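Local coordinates for protein MAU2 chromatid cohesion factor homolog (Saccharomyces cerevisiae, PDB 4XDN) that forms with SCC2 the complex required for the association of cohesin with chromosomes and takes part in sister chromatid cohesion, at residues A[383-395]-A[409-422]. Residues are numbered along the deposited sequence; the frame is centred on the assembly and turned at random.
With SO4 (sulfate ion), chain C.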
ATOM      1  N   LEU A 383       8.906  -6.255  -7.178  1.00 33.23           N
ATOM      2  CA  LEU A 383       9.743  -7.451  -7.240  1.00 33.79           C
ATOM      3  C   LEU A 383       9.723  -8.161  -5.890  1.00 33.49           C
ATOM      4  O   LEU A 383       9.669  -9.389  -5.823  1.00 34.05           O
ATOM      5  CB  LEU A 383      11.184  -7.106  -7.626  1.00 33.40           C
ATOM      6  CG  LEU A 383      11.442  -6.470  -8.995  1.00 34.91           C
ATOM      7  CD1 LEU A 383      12.929  -6.176  -9.163  1.00 35.54           C
ATOM      8  CD2 LEU A 383      10.949  -7.358 -10.130  1.00 38.47           C
ATOM      9  N   GLU A 384       9.763  -7.378  -4.818  1.00 33.60           N
ATOM     10  CA  GLU A 384       9.772  -7.932  -3.471  1.00 35.94           C
ATOM     11  C   GLU A 384       8.433  -8.585  -3.136  1.00 34.88           C
ATOM     12  O   GLU A 384       8.389  -9.581  -2.414  1.00 32.83           O
ATOM     13  CB  GLU A 384      10.109  -6.845  -2.451  1.00 40.18           C
ATOM     14  CG  GLU A 384      11.567  -6.415  -2.487  1.00 44.93           C
ATOM     15  CD  GLU A 384      11.837  -5.173  -1.660  1.00 49.77           C
ATOM     16  OE1 GLU A 384      10.899  -4.675  -1.000  1.00 51.65           O
ATOM     17  OE2 GLU A 384      12.989  -4.692  -1.673  1.00 52.75           O
ATOM     18  N   PHE A 385       7.346  -8.029  -3.665  1.00 34.58           N
ATOM     19  CA  PHE A 385       6.026  -8.624  -3.485  1.00 31.92           C
ATOM     20  C   PHE A 385       5.940  -9.974  -4.194  1.00 32.96           C
ATOM     21  O   PHE A 385       5.356 -10.921  -3.669  1.00 32.62           O
ATOM     22  CB  PHE A 385       4.926  -7.695  -4.005  1.00 28.69           C
ATOM     23  CG  PHE A 385       4.547  -6.596  -3.048  1.00 28.93           C
ATOM     24  CD1 PHE A 385       4.016  -6.892  -1.804  1.00 29.63           C
ATOM     25  CD2 PHE A 385       4.696  -5.264  -3.404  1.00 28.74           C
ATOM     26  CE1 PHE A 385       3.659  -5.883  -0.927  1.00 31.69           C
ATOM     27  CE2 PHE A 385       4.339  -4.250  -2.531  1.00 28.85           C
ATOM     28  CZ  PHE A 385       3.820  -4.560  -1.292  1.00 29.62           C
ATOM     29  N   CYS A 386       6.527 -10.055  -5.385  1.00 32.76           N
ATOM     30  CA  CYS A 386       6.498 -11.283  -6.174  1.00 33.96           C
ATOM     31  C   CYS A 386       7.183 -12.430  -5.442  1.00 36.44           C
ATOM     32  O   CYS A 386       6.665 -13.544  -5.398  1.00 37.17           O
ATOM     33  CB  CYS A 386       7.165 -11.067  -7.534  1.00 34.91           C
ATOM     34  SG  CYS A 386       6.218 -10.045  -8.691  1.00 32.45           S
ATOM     35  N   GLU A 387       8.315 -12.142  -4.842  1.00 36.29           N
ATOM     36  CA  GLU A 387       9.070 -13.114  -4.106  1.00 38.55           C
ATOM     37  C   GLU A 387       8.370 -13.501  -2.844  1.00 36.71           C
ATOM     38  O   GLU A 387       8.364 -14.618  -2.452  1.00 35.08           O
ATOM     39  CB  GLU A 387      10.432 -12.564  -3.707  1.00 42.52           C
ATOM     40  CG  GLU A 387      11.463 -12.483  -4.793  1.00 48.28           C
ATOM     41  CD  GLU A 387      11.940 -13.822  -5.289  1.00 54.61           C
ATOM     42  OE1 GLU A 387      11.648 -14.847  -4.640  1.00 56.20           O
ATOM     43  OE2 GLU A 387      12.607 -13.836  -6.339  1.00 59.07           O
ATOM     44  N   PHE A 388       7.812 -12.529  -2.191  1.00 33.28           N
ATOM     45  CA  PHE A 388       7.139 -12.770  -0.918  1.00 31.80           C
ATOM     46  C   PHE A 388       5.947 -13.704  -1.095  1.00 32.54           C
ATOM     47  O   PHE A 388       5.787 -14.665  -0.346  1.00 31.59           O
ATOM     48  CB  PHE A 388       6.672 -11.458  -0.283  1.00 30.71           C
ATOM     49  CG  PHE A 388       5.769 -11.654   0.905  1.00 27.98           C
ATOM     50  CD1 PHE A 388       6.294 -11.978   2.145  1.00 27.83           C
ATOM     51  CD2 PHE A 388       4.396 -11.526   0.780  1.00 27.11           C
ATOM     52  CE1 PHE A 388       5.470 -12.167   3.238  1.00 27.06           C
ATOM     53  CE2 PHE A 388       3.565 -11.714   1.871  1.00 28.07           C
ATOM     54  CZ  PHE A 388       4.103 -12.034   3.101  1.00 27.44           C
ATOM     55  N   TYR A 389       5.112 -13.415  -2.087  1.00 32.31           N
ATOM     56  CA  TYR A 389       3.909 -14.205  -2.314  1.00 32.98           C
ATOM     57  C   TYR A 389       4.232 -15.562  -2.931  1.00 34.34           C
ATOM     58  O   TYR A 389       3.439 -16.494  -2.828  1.00 32.69           O
ATOM     59  CB  TYR A 389       2.925 -13.440  -3.203  1.00 31.43           C
ATOM     60  CG  TYR A 389       2.203 -12.334  -2.468  1.00 29.23           C
ATOM     61  CD1 TYR A 389       1.311 -12.626  -1.443  1.00 29.48           C
ATOM     62  CD2 TYR A 389       2.411 -11.000  -2.796  1.00 26.48           C
ATOM     63  CE1 TYR A 389       0.650 -11.621  -0.762  1.00 28.70           C
ATOM     64  CE2 TYR A 389       1.751  -9.987  -2.120  1.00 28.39           C
ATOM     65  CZ  TYR A 389       0.871 -10.305  -1.104  1.00 29.31           C
ATOM     66  OH  TYR A 389       0.210  -9.309  -0.425  1.00 32.47           O
ATOM     67  N   LYS A 390       5.392 -15.668  -3.573  1.00 35.38           N
ATOM     68  CA  LYS A 390       5.875 -16.956  -4.059  1.00 36.41           C
ATOM     69  C   LYS A 390       6.146 -17.864  -2.865  1.00 36.23           C
ATOM     70  O   LYS A 390       5.711 -19.017  -2.829  1.00 36.93           O
ATOM     71  CB  LYS A 390       7.143 -16.786  -4.895  1.00 38.08           C
ATOM     72  CG  LYS A 390       7.625 -18.060  -5.577  1.00 42.31           C
ATOM     73  CD  LYS A 390       9.065 -17.924  -6.053  1.00 47.05           C
ATOM     74  CE  LYS A 390       9.465 -19.077  -6.959  1.00 53.52           C
ATOM     75  NZ  LYS A 390      10.914 -19.047  -7.304  1.00 56.73           N
ATOM     76  N   VAL A 391       6.869 -17.326  -1.890  1.00 33.71           N
ATOM     77  CA  VAL A 391       7.170 -18.042  -0.661  1.00 34.53           C
ATOM     78  C   VAL A 391       5.887 -18.348   0.107  1.00 33.96           C
ATOM     79  O   VAL A 391       5.724 -19.447   0.636  1.00 31.81           O
ATOM     80  CB  VAL A 391       8.143 -17.230   0.228  1.00 34.38           C
ATOM     81  CG1 VAL A 391       8.299 -17.848   1.627  1.00 34.96           C
ATOM     82  CG2 VAL A 391       9.497 -17.124  -0.451  1.00 33.88           C
ATOM     83  N   TRP A 392       4.971 -17.386   0.156  1.00 31.83           N
ATOM     84  CA  TRP A 392       3.742 -17.578   0.912  1.00 30.25           C
ATOM     85  C   TRP A 392       2.897 -18.694   0.313  1.00 30.33           C
ATOM     86  O   TRP A 392       2.369 -19.537   1.040  1.00 29.97           O
ATOM     87  CB  TRP A 392       2.920 -16.292   0.975  1.00 30.06           C
ATOM     88  CG  TRP A 392       1.866 -16.369   2.035  1.00 27.95           C
ATOM     89  CD1 TRP A 392       0.611 -16.887   1.908  1.00 26.89           C
ATOM     90  CD2 TRP A 392       1.987 -15.935   3.395  1.00 26.94           C
ATOM     91  NE1 TRP A 392      -0.062 -16.797   3.103  1.00 27.26           N
ATOM     92  CE2 TRP A 392       0.761 -16.217   4.032  1.00 26.00           C
ATOM     93  CE3 TRP A 392       3.010 -15.335   4.135  1.00 27.19           C
ATOM     94  CZ2 TRP A 392       0.532 -15.915   5.373  1.00 24.62           C
ATOM     95  CZ3 TRP A 392       2.778 -15.036   5.467  1.00 26.38           C
ATOM     96  CH2 TRP A 392       1.549 -15.328   6.071  1.00 24.28           C
ATOM     97  N   GLU A 393       2.768 -18.705  -1.010  1.00 29.10           N
ATOM     98  CA  GLU A 393       1.950 -19.716  -1.663  1.00 32.76           C
ATOM     99  C   GLU A 393       2.563 -21.105  -1.485  1.00 33.39           C
ATOM    100  O   GLU A 393       1.843 -22.091  -1.348  1.00 32.69           O
ATOM    101  CB  GLU A 393       1.772 -19.410  -3.152  1.00 34.16           C
ATOM    102  CG  GLU A 393       0.748 -20.326  -3.815  1.00 37.41           C
ATOM    103  CD  GLU A 393       0.513 -20.014  -5.278  1.00 41.03           C
ATOM    104  OE1 GLU A 393       1.303 -19.244  -5.866  1.00 42.66           O
ATOM    105  OE2 GLU A 393      -0.468 -20.547  -5.839  1.00 43.32           O
ATOM    106  N   GLN A 394       3.891 -21.175  -1.488  1.00 37.22           N
ATOM    107  CA  GLN A 394       4.589 -22.437  -1.266  1.00 40.70           C
ATOM    108  C   GLN A 394       4.366 -22.933   0.156  1.00 36.70           C
ATOM    109  O   GLN A 394       4.196 -24.133   0.383  1.00 33.88           O
ATOM    110  CB  GLN A 394       6.087 -22.284  -1.538  1.00 45.34           C
ATOM    111  CG  GLN A 394       6.489 -22.551  -2.980  1.00 50.09           C
ATOM    112  CD  GLN A 394       6.228 -23.983  -3.411  1.00 52.93           C
ATOM    113  OE1 GLN A 394       5.650 -24.230  -4.470  1.00 54.75           O
ATOM    114  NE2 GLN A 394       6.662 -24.936  -2.593  1.00 53.57           N
ATOM    115  N   THR A 395       4.369 -22.006   1.109  1.00 34.71           N
ATOM    116  CA  THR A 395       4.138 -22.342   2.508  1.00 34.92           C
ATOM    117  C   THR A 395       2.746 -22.930   2.693  1.00 34.67           C
ATOM    118  O   THR A 395       2.569 -23.914   3.414  1.00 34.80           O
ATOM    119  CB  THR A 395       4.306 -21.106   3.420  1.00 34.40           C
ATOM    120  OG1 THR A 395       5.642 -20.604   3.305  1.00 33.96           O
ATOM    121  CG2 THR A 395       4.035 -21.458   4.878  1.00 33.82           C
ATOM    122  N   LEU A 409      12.810 -10.633   0.759  1.00 80.34           N
ATOM    123  CA  LEU A 409      11.506 -10.058   0.459  1.00 76.57           C
ATOM    124  C   LEU A 409      11.322  -8.777   1.287  1.00 74.31           C
ATOM    125  O   LEU A 409      11.792  -7.713   0.883  1.00 75.45           O
ATOM    126  CB  LEU A 409      10.375 -11.077   0.714  1.00 74.03           C
ATOM    127  CG  LEU A 409      10.678 -12.500   1.219  1.00 72.39           C
ATOM    128  CD1 LEU A 409      11.483 -13.309   0.192  1.00 72.90           C
ATOM    129  CD2 LEU A 409      11.356 -12.520   2.593  1.00 72.86           C
ATOM    130  N   GLY A 410      10.676  -8.883   2.447  1.00 70.87           N
ATOM    131  CA  GLY A 410      10.362  -7.725   3.268  1.00 68.39           C
ATOM    132  C   GLY A 410       9.793  -6.536   2.510  1.00 64.80           C
ATOM    133  O   GLY A 410      10.272  -5.415   2.679  1.00 67.96           O
ATOM    134  N   PRO A 411       8.771  -6.766   1.667  1.00 58.02           N
ATOM    135  CA  PRO A 411       8.164  -5.634   0.960  1.00 54.92           C
ATOM    136  C   PRO A 411       7.351  -4.744   1.894  1.00 52.57           C
ATOM    137  O   PRO A 411       7.245  -3.542   1.656  1.00 51.41           O
ATOM    138  CB  PRO A 411       7.264  -6.311  -0.078  1.00 53.22           C
ATOM    139  CG  PRO A 411       6.914  -7.613   0.526  1.00 52.65           C
ATOM    140  CD  PRO A 411       8.111  -8.041   1.327  1.00 54.90           C
ATOM    141  N   SER A 412       6.787  -5.343   2.940  1.00 50.85           N
ATOM    142  CA  SER A 412       6.022  -4.611   3.942  1.00 50.80           C
ATOM    143  C   SER A 412       6.611  -4.851   5.330  1.00 49.36           C
ATOM    144  O   SER A 412       7.312  -5.840   5.543  1.00 47.53           O
ATOM    145  CB  SER A 412       4.553  -5.031   3.915  1.00 52.41           C
ATOM    146  OG  SER A 412       3.962  -4.742   2.660  1.00 54.23           O
ATOM    147  N   PRO A 413       6.332  -3.944   6.281  1.00 50.13           N
ATOM    148  CA  PRO A 413       6.864  -4.098   7.642  1.00 50.65           C
ATOM    149  C   PRO A 413       6.357  -5.352   8.350  1.00 48.75           C
ATOM    150  O   PRO A 413       5.147  -5.550   8.469  1.00 48.24           O
ATOM    151  CB  PRO A 413       6.365  -2.837   8.360  1.00 51.93           C
ATOM    152  CG  PRO A 413       6.092  -1.859   7.279  1.00 52.86           C
ATOM    153  CD  PRO A 413       5.614  -2.667   6.118  1.00 51.43           C
ATOM    154  N   GLY A 414       7.282  -6.188   8.812  1.00 48.35           N
ATOM    155  CA  GLY A 414       6.935  -7.357   9.601  1.00 46.78           C
ATOM    156  C   GLY A 414       6.778  -8.643   8.810  1.00 43.80           C
ATOM    157  O   GLY A 414       6.545  -9.700   9.392  1.00 41.01           O
ATOM    158  N   TYR A 415       6.909  -8.562   7.490  1.00 43.31           N
ATOM    159  CA  TYR A 415       6.716  -9.732   6.637  1.00 43.02           C
ATOM    160  C   TYR A 415       7.805 -10.787   6.836  1.00 42.89           C
ATOM    161  O   TYR A 415       7.512 -11.983   6.885  1.00 42.34           O
ATOM    162  CB  TYR A 415       6.665  -9.316   5.161  1.00 43.93           C
ATOM    163  CG  TYR A 415       5.291  -8.910   4.661  1.00 44.23           C
ATOM    164  CD1 TYR A 415       4.261  -8.609   5.545  1.00 44.31           C
ATOM    165  CD2 TYR A 415       5.023  -8.842   3.299  1.00 44.15           C
ATOM    166  CE1 TYR A 415       3.006  -8.244   5.085  1.00 43.22           C
ATOM    167  CE2 TYR A 415       3.771  -8.479   2.831  1.00 43.87           C
ATOM    168  CZ  TYR A 415       2.768  -8.181   3.728  1.00 42.10           C
ATOM    169  OH  TYR A 415       1.523  -7.817   3.265  1.00 39.07           O
ATOM    170  N   VAL A 416       9.054 -10.346   6.948  1.00 43.88           N
ATOM    171  CA  VAL A 416      10.177 -11.269   7.089  1.00 45.07           C
ATOM    172  C   VAL A 416      10.097 -12.044   8.396  1.00 44.22           C
ATOM    173  O   VAL A 416      10.228 -13.267   8.407  1.00 43.47           O
ATOM    174  CB  VAL A 416      11.529 -10.525   7.019  1.00 48.65           C
ATOM    175  CG1 VAL A 416      12.690 -11.449   7.397  1.00 49.95           C
ATOM    176  CG2 VAL A 416      11.741  -9.956   5.630  1.00 49.99           C
ATOM    177  N   ARG A 417       9.891 -11.333   9.498  1.00 44.38           N
ATOM    178  CA  ARG A 417       9.852 -11.975  10.808  1.00 46.03           C
ATOM    179  C   ARG A 417       8.521 -12.690  11.051  1.00 43.16           C
ATOM    180  O   ARG A 417       8.413 -13.507  11.965  1.00 41.72           O
ATOM    181  CB  ARG A 417      10.128 -10.956  11.923  1.00 49.80           C
ATOM    182  CG  ARG A 417       9.293  -9.690  11.887  1.00 51.20           C
ATOM    183  CD  ARG A 417      10.084  -8.494  12.419  1.00 52.67           C
ATOM    184  NE  ARG A 417       9.571  -7.224  11.906  1.00 51.81           N
ATOM    185  CZ  ARG A 417       9.363  -6.129  12.636  1.00 54.09           C
ATOM    186  NH1 ARG A 417       9.619  -6.112  13.938  1.00 54.50           N
ATOM    187  NH2 ARG A 417       8.891  -5.036  12.051  1.00 56.96           N
ATOM    188  N   LEU A 418       7.517 -12.397  10.228  1.00 41.53           N
ATOM    189  CA  LEU A 418       6.278 -13.161  10.258  1.00 39.29           C
ATOM    190  C   LEU A 418       6.544 -14.554   9.701  1.00 38.88           C
ATOM    191  O   LEU A 418       6.177 -15.559  10.312  1.00 37.04           O
ATOM    192  CB  LEU A 418       5.171 -12.469   9.455  1.00 37.40           C
ATOM    193  CG  LEU A 418       3.884 -13.286   9.270  1.00 37.33           C
ATOM    194  CD1 LEU A 418       3.313 -13.731  10.613  1.00 36.92           C
ATOM    195  CD2 LEU A 418       2.842 -12.502   8.490  1.00 38.09           C
ATOM    196  N   LEU A 419       7.187 -14.602   8.539  1.00 38.99           N
ATOM    197  CA  LEU A 419       7.557 -15.871   7.922  1.00 40.28           C
ATOM    198  C   LEU A 419       8.504 -16.655   8.819  1.00 42.27           C
ATOM    199  O   LEU A 419       8.481 -17.886   8.835  1.00 42.56           O
ATOM    200  CB  LEU A 419       8.205 -15.639   6.557  1.00 41.71           C
ATOM    201  CG  LEU A 419       7.256 -15.306   5.405  1.00 42.44           C
ATOM    202  CD1 LEU A 419       8.049 -14.893   4.175  1.00 43.52           C
ATOM    203  CD2 LEU A 419       6.348 -16.490   5.087  1.00 43.76           C
ATOM    204  N   GLN A 420       9.334 -15.936   9.568  1.00 43.41           N
ATOM    205  CA  GLN A 420      10.256 -16.570  10.501  1.00 45.87           C
ATOM    206  C   GLN A 420       9.504 -17.124  11.709  1.00 44.13           C
ATOM    207  O   GLN A 420       9.828 -18.198  12.211  1.00 41.80           O
ATOM    208  CB  GLN A 420      11.330 -15.576  10.949  1.00 50.09           C
ATOM    209  CG  GLN A 420      12.275 -16.108  12.016  1.00 56.68           C
ATOM    210  CD  GLN A 420      12.945 -17.409  11.616  1.00 61.65           C
ATOM    211  OE1 GLN A 420      13.199 -17.655  10.435  1.00 63.74           O
ATOM    212  NE2 GLN A 420      13.232 -18.253  12.601  1.00 62.24           N
ATOM    213  N   ALA A 421       8.496 -16.387  12.168  1.00 43.19           N
ATOM    214  CA  ALA A 421       7.687 -16.818  13.301  1.00 42.31           C
ATOM    215  C   ALA A 421       6.896 -18.070  12.946  1.00 38.34           C
ATOM    216  O   ALA A 421       6.782 -18.998  13.749  1.00 39.21           O
ATOM    217  CB  ALA A 421       6.747 -15.705  13.737  1.00 42.69           C
ATOM    218  N   MET A 422       6.347 -18.084  11.735  1.00 34.80           N
ATOM    219  CA  MET A 422       5.596 -19.229  11.244  1.00 35.03           C
ATOM    220  C   MET A 422       6.506 -20.443  11.115  1.00 37.79           C
ATOM    221  O   MET A 422       6.077 -21.578  11.329  1.00 38.68           O
ATOM    222  CB  MET A 422       4.949 -18.904   9.897  1.00 33.20           C
ATOM    223  CG  MET A 422       3.868 -17.841   9.981  1.00 31.97           C
ATOM    224  SD  MET A 422       3.438 -17.129   8.382  1.00 36.22           S
ATOM    225  CE  MET A 422       3.045 -18.602   7.441  1.00 38.23           C
TER
HETATM  226  S   SO4 C 701      10.648  -7.183   8.438  1.00 48.99           S
HETATM  227  O1  SO4 C 701      10.401  -7.385   7.011  1.00 48.42           O
HETATM  228  O2  SO4 C 701      12.084  -7.082   8.679  1.00 50.20           O
HETATM  229  O3  SO4 C 701       9.987  -5.955   8.876  1.00 47.22           O
HETATM  230  O4  SO4 C 701      10.120  -8.318   9.186  1.00 47.24           O
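Glu384 lies against the loop ahead of helix 415-426, its CB 3.7 Å from Pro411 CB. The same proline also covers Phe385: Pro411 CB sits over a face of the ring, 3.8 Å from its centroid. Phe388 swings its ring toward the second helix with CG anti to the backbone N (chi1 170°) and forms an offset stack on Tyr415, centroids 4.1 Å apart and planes at 18°; Ser412 CB covers the opposite face of the Tyr415 ring. With an alanine in place of this phenylalanine, Tyr415 would probably lose its stacking partner and a gap would open beside Leu419 CD1. Segments 383-395 and 415-422 run nearly parallel, at 13°, in a largely helical chain, consistent with the TPR-like superhelical array of Scc4 proteins; Tyr389 OH, Trp392 NE1 and Ser412 OG are hydrogen-bonded to the backbone of the chain of another protein. Val391 CG1 meets Leu419 CD1 at 3.9 Å. The other branch of Leu419, CD2, approaches Trp392 CE3 to 3.7 Å. Met422 makes a Met-aromatic contact with the same indole: SD comes obliquely to 3.5 Å from Trp392 CH2, while a bend at chi3 brings CE over the six-membered ring. Thr395 CG2 touches the same methyl, and Thr395 OG1 hydrogen-bonds to Val391 O.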